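Local coordinates for integron gene cassette protein HFX_CASS2 (PDB 3FXH) that is of unknown function but forms an all-helical fold that pairs with a second copy of itself and is encoded by a mobile integron gene cassette, at residues A[45-50]-A[113-118]; A[62-67]-A[93-98]. All blocks are in the same frame, centred on the assembly; numbering follows the deposited sequence.

Contact 1. Residues A[45-50]-A[113-118]; sequences GHSMTR and KSNALL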
# COMPACT_ATOMS: atom_id res chain seq x y z
N GLY A 45 14.12 -7.32 -0.02
CA GLY A 45 15.10 -6.54 0.70
C GLY A 45 15.63 -5.31 -0.03
O GLY A 45 16.62 -4.73 0.40
N HIS A 46 14.97 -4.92 -1.12
CA HIS A 46 15.40 -3.72 -1.84
C HIS A 46 14.92 -2.47 -1.13
O HIS A 46 13.93 -2.47 -0.40
CB HIS A 46 14.91 -3.71 -3.30
CG HIS A 46 15.33 -4.92 -4.07
ND1 HIS A 46 16.65 -5.17 -4.39
CD2 HIS A 46 14.62 -5.96 -4.57
CE1 HIS A 46 16.73 -6.31 -5.05
NE2 HIS A 46 15.51 -6.81 -5.18
N SER A 47 15.65 -1.38 -1.34
CA SER A 47 15.40 -0.16 -0.62
C SER A 47 15.74 0.99 -1.54
O SER A 47 16.45 0.80 -2.53
CB SER A 47 16.33 -0.11 0.61
OG SER A 47 15.87 0.82 1.57
N MSE A 48 15.27 2.18 -1.21
CA MSE A 48 15.71 3.37 -1.93
C MSE A 48 15.92 4.49 -0.92
O MSE A 48 15.21 4.57 0.08
CB MSE A 48 14.67 3.79 -2.97
CG MSE A 48 15.03 5.07 -3.74
SE MSE A 48 13.69 5.41 -5.12
CE MSE A 48 14.15 3.95 -6.39
N THR A 49 16.90 5.36 -1.18
CA THR A 49 17.15 6.50 -0.30
C THR A 49 16.11 7.59 -0.56
O THR A 49 15.60 7.72 -1.66
CB THR A 49 18.56 7.07 -0.49
OG1 THR A 49 18.67 7.64 -1.80
CG2 THR A 49 19.62 5.98 -0.33
N ARG A 50 15.79 8.38 0.46
CA ARG A 50 14.83 9.46 0.24
C ARG A 50 15.35 10.41 -0.85
O ARG A 50 14.59 10.93 -1.67
CB ARG A 50 14.54 10.21 1.54
CG ARG A 50 15.70 11.00 2.11
CD ARG A 50 15.26 11.73 3.38
NE ARG A 50 15.02 10.81 4.48
CZ ARG A 50 14.28 11.10 5.55
NH1 ARG A 50 13.69 12.29 5.64
NH2 ARG A 50 14.13 10.21 6.53
N LYS A 113 11.48 6.48 8.01
CA LYS A 113 12.83 7.02 8.12
C LYS A 113 13.72 6.62 6.97
O LYS A 113 14.44 7.45 6.41
CB LYS A 113 13.47 6.59 9.45
CG LYS A 113 13.06 7.43 10.64
CD LYS A 113 13.64 8.83 10.53
CE LYS A 113 13.06 9.78 11.57
NZ LYS A 113 13.38 11.19 11.23
N SER A 114 13.69 5.34 6.61
CA SER A 114 14.77 4.77 5.80
C SER A 114 14.43 4.44 4.35
O SER A 114 15.06 4.95 3.42
CB SER A 114 15.33 3.52 6.48
OG SER A 114 15.75 3.81 7.79
N ASN A 115 13.47 3.56 4.16
CA ASN A 115 13.20 3.02 2.84
C ASN A 115 12.15 3.86 2.10
O ASN A 115 10.95 3.75 2.39
CB ASN A 115 12.76 1.56 2.96
CG ASN A 115 12.72 0.87 1.62
OD1 ASN A 115 12.75 1.53 0.58
ND2 ASN A 115 12.65 -0.46 1.63
N ALA A 116 12.61 4.68 1.16
CA ALA A 116 11.71 5.56 0.40
C ALA A 116 10.74 4.81 -0.52
O ALA A 116 9.76 5.39 -0.98
CB ALA A 116 12.51 6.60 -0.39
N LEU A 117 11.00 3.53 -0.80
CA LEU A 117 9.99 2.73 -1.51
C LEU A 117 8.66 2.74 -0.74
O LEU A 117 7.55 2.69 -1.31
CB LEU A 117 10.49 1.30 -1.72
CG LEU A 117 11.69 1.14 -2.65
CD1 LEU A 117 12.01 -0.35 -2.83
CD2 LEU A 117 11.40 1.80 -4.01
N LEU A 118 8.77 2.82 0.58
CA LEU A 118 7.57 2.81 1.41
C LEU A 118 6.91 4.18 1.40
O LEU A 118 5.70 4.29 1.60
CB LEU A 118 7.90 2.36 2.85
CG LEU A 118 8.59 0.99 2.91
CD1 LEU A 118 9.24 0.73 4.28
CD2 LEU A 118 7.57 -0.11 2.56
O HOH W 1 16.32 7.43 3.08
O HOH W 2 16.98 8.43 5.14
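With chi1 at -169°, Asn115 turns its CG away from its own backbone N and lays the carboxamide alongside the backbone of His46, Ser47 and Met48; Arg50, whose chain bends at chi3, brings its guanidinium to the backbone O of Lys113, in the loop before helix 116-131. Asn115 ND2 donates to His46 O at 3.1 Å, on a lone pair in the carbonyl plane, though the bond is bent (139° at the hydrogen). Its OD1 accepts from Met48 N (3.2 Å) and from Leu117 N in its own segment (3.0 Å). These two donors lie above opposite faces of the amide plane, so the oxygen is gripped from both sides; Asn115 is the N-cap residue of helix 116-131, and the bond to Leu117 N is the capping bond. Ala116 N gives Met48 O the straightest bond of the contact, 2.8 Å and 161°. Arg50 NH2 reaches Lys113 O at 2.8 Å, close to the guanidinium plane, and two waters bridge Arg50 N to Ser114 O and Arg50 NE to Lys113 O. An alanine in place of Asn115 would probably leave Met48 N and Leu117 N without their shared acceptor and the helix start without its side-chain cap. Beside these polar bonds, Leu117 CD2 packs on CB of Met48, a selenomethionine, at 4.0 Å. Asp43 of the second subunit accepts from the backbone N of Lys113, Ser114 and Asn115. The loop between helices 24-43 and 50-58 is tied to the start of helix 116-131, with Leu117 resting on Ile38 and Val42 of the first helix and Met48 on Phe53 and Leu56 of the second.

Contact 2. Residues A[62-67]-A[93-98]; sequences FIAFLA and FIENAF
Glu95 meets the first turn of helix 62-69 with its carboxylate, giving one oxygen to each of two successive backbone N-H groups. Ile63 N donates to OE1 of Glu95 at 3.0 Å and 164°, and Ala64 N to OE2 of Glu95 at 3.0 Å in a similarly straight bond. Both donors arrive on the syn side, near the carboxylate plane, which makes a two-pronged grip that fixes the rotation of the group. The chain gets there because it folds over at chi2. Phe62 N also lies near OE1, but its angle is poor; water 3 accepts from it instead, and this water donates to OE1 of Glu95 at 2.6 Å and to the backbone O of Glu95. The first amides of the helix, which have no acceptor a turn earlier within it, are thus satisfied by Glu95 and the water, and the positive end of the helix dipole is likely to steady the negative charge. Alongside, CB and CG1 of Ile63 press against the carboxylate, while Ile63 CD1 reaches Phe98 CE2 at 4.0 Å. The rings of Phe62 and Phe98 meet obliquely, planes at 49°, with Phe62 CD2 over one face of Phe98 near its rim. Ile94 CG2 touches Ile63 CG1 at 4.2 Å and lies at the edge of the Phe98 ring. Ile34 of helix 24-43 touches both Ile63 and Ile94. The axes of 62-67 and 93-98 approach to 9.9 Å, their N-to-C directions 111° apart: a helix-helix interface of an all-alpha core, in which a glutamate of one helix accepts from the first-turn amides of another.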
# COMPACT_ATOMS: atom_id res chain seq x y z
N PHE A 62 10.14 8.14 -11.68
CA PHE A 62 10.28 7.14 -10.63
C PHE A 62 9.85 5.77 -11.15
O PHE A 62 10.54 4.77 -10.96
CB PHE A 62 9.46 7.55 -9.41
CG PHE A 62 9.33 6.48 -8.38
CD1 PHE A 62 10.44 6.01 -7.68
CD2 PHE A 62 8.08 5.94 -8.09
CE1 PHE A 62 10.31 5.01 -6.71
CE2 PHE A 62 7.94 4.94 -7.11
CZ PHE A 62 9.06 4.47 -6.43
N ILE A 63 8.72 5.73 -11.83
CA ILE A 63 8.21 4.43 -12.29
C ILE A 63 9.11 3.83 -13.38
O ILE A 63 9.47 2.66 -13.32
CB ILE A 63 6.75 4.51 -12.74
CG1 ILE A 63 5.87 4.94 -11.56
CG2 ILE A 63 6.27 3.15 -13.23
CD1 ILE A 63 5.91 3.96 -10.41
N ALA A 64 9.49 4.65 -14.35
CA ALA A 64 10.44 4.22 -15.38
C ALA A 64 11.71 3.66 -14.76
O ALA A 64 12.25 2.64 -15.20
CB ALA A 64 10.76 5.37 -16.31
N PHE A 65 12.21 4.33 -13.73
CA PHE A 65 13.42 3.89 -13.05
C PHE A 65 13.26 2.47 -12.48
O PHE A 65 14.12 1.62 -12.68
CB PHE A 65 13.85 4.88 -11.96
CG PHE A 65 15.08 4.44 -11.21
CD1 PHE A 65 14.96 3.62 -10.10
CD2 PHE A 65 16.35 4.82 -11.64
CE1 PHE A 65 16.08 3.19 -9.41
CE2 PHE A 65 17.48 4.41 -10.95
CZ PHE A 65 17.35 3.59 -9.84
N LEU A 66 12.15 2.23 -11.78
CA LEU A 66 11.88 0.91 -11.21
C LEU A 66 11.77 -0.13 -12.32
O LEU A 66 12.32 -1.23 -12.22
CB LEU A 66 10.58 0.92 -10.41
CG LEU A 66 10.49 1.77 -9.14
CD1 LEU A 66 9.18 1.46 -8.42
CD2 LEU A 66 11.67 1.53 -8.22
N ALA A 67 11.02 0.22 -13.36
CA ALA A 67 10.78 -0.69 -14.48
C ALA A 67 12.10 -1.16 -15.08
O ALA A 67 12.24 -2.31 -15.50
CB ALA A 67 9.92 -0.01 -15.54
N PHE A 93 0.30 10.57 -16.24
CA PHE A 93 -0.42 11.08 -15.07
C PHE A 93 0.24 10.59 -13.79
O PHE A 93 0.48 11.37 -12.87
CB PHE A 93 -1.89 10.65 -15.06
CG PHE A 93 -2.60 10.94 -13.75
CD1 PHE A 93 -3.21 12.16 -13.52
CD2 PHE A 93 -2.64 9.99 -12.74
CE1 PHE A 93 -3.85 12.43 -12.32
CE2 PHE A 93 -3.26 10.25 -11.52
CZ PHE A 93 -3.88 11.47 -11.32
N ILE A 94 0.52 9.30 -13.73
CA ILE A 94 1.16 8.73 -12.55
C ILE A 94 2.55 9.32 -12.28
O ILE A 94 2.83 9.73 -11.16
CB ILE A 94 1.19 7.19 -12.63
CG1 ILE A 94 -0.23 6.63 -12.56
CG2 ILE A 94 2.04 6.59 -11.49
CD1 ILE A 94 -0.31 5.16 -12.82
N GLU A 95 3.41 9.37 -13.30
CA GLU A 95 4.74 9.95 -13.11
C GLU A 95 4.68 11.40 -12.61
O GLU A 95 5.45 11.80 -11.74
CB GLU A 95 5.56 9.89 -14.41
CG GLU A 95 5.85 8.48 -14.89
CD GLU A 95 7.00 7.81 -14.16
OE1 GLU A 95 7.15 8.00 -12.93
OE2 GLU A 95 7.75 7.06 -14.82
N ASN A 96 3.78 12.18 -13.19
CA ASN A 96 3.61 13.57 -12.78
C ASN A 96 3.05 13.65 -11.36
O ASN A 96 3.42 14.53 -10.58
CB ASN A 96 2.70 14.32 -13.75
CG ASN A 96 2.31 15.69 -13.24
OD1 ASN A 96 3.04 16.67 -13.43
ND2 ASN A 96 1.15 15.78 -12.60
N ALA A 97 2.15 12.73 -11.04
CA ALA A 97 1.54 12.70 -9.72
C ALA A 97 2.59 12.44 -8.64
O ALA A 97 2.58 13.08 -7.59
CB ALA A 97 0.42 11.68 -9.67
N PHE A 98 3.52 11.53 -8.90
CA PHE A 98 4.62 11.32 -7.95
C PHE A 98 5.42 12.61 -7.76
O PHE A 98 5.77 12.97 -6.64
CB PHE A 98 5.56 10.20 -8.42
CG PHE A 98 5.14 8.84 -7.96
CD1 PHE A 98 5.51 8.38 -6.70
CD2 PHE A 98 4.38 8.02 -8.77
CE1 PHE A 98 5.13 7.13 -6.26
CE2 PHE A 98 4.00 6.77 -8.34
CZ PHE A 98 4.37 6.32 -7.08
O HOH W 3 7.69 9.92 -11.28

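How the contacts relate
The centres of contacts 1 and 2 lie about 16 Å apart, and they meet through Met48, present as selenomethionine: its SE packs on Phe62 CE1 at 3.8 Å and its CE on Phe65 CE1 at 3.7 Å. Leu117 touches Leu66 more loosely. Along the chain the order is 45-50, 62-67, 93-98 and 113-118, so both segments of contact 2 fall between those of contact 1. Contact 2 joins helices 62-69 and 88-102 about 5 Å from the centre of the chain; contact 1, about 13 Å out, closes the surrounding span against helix 116-131. Core packing is continuous, through Met48, with loop 45-50, which is bonded to the segment 113-118 that meets the second subunit.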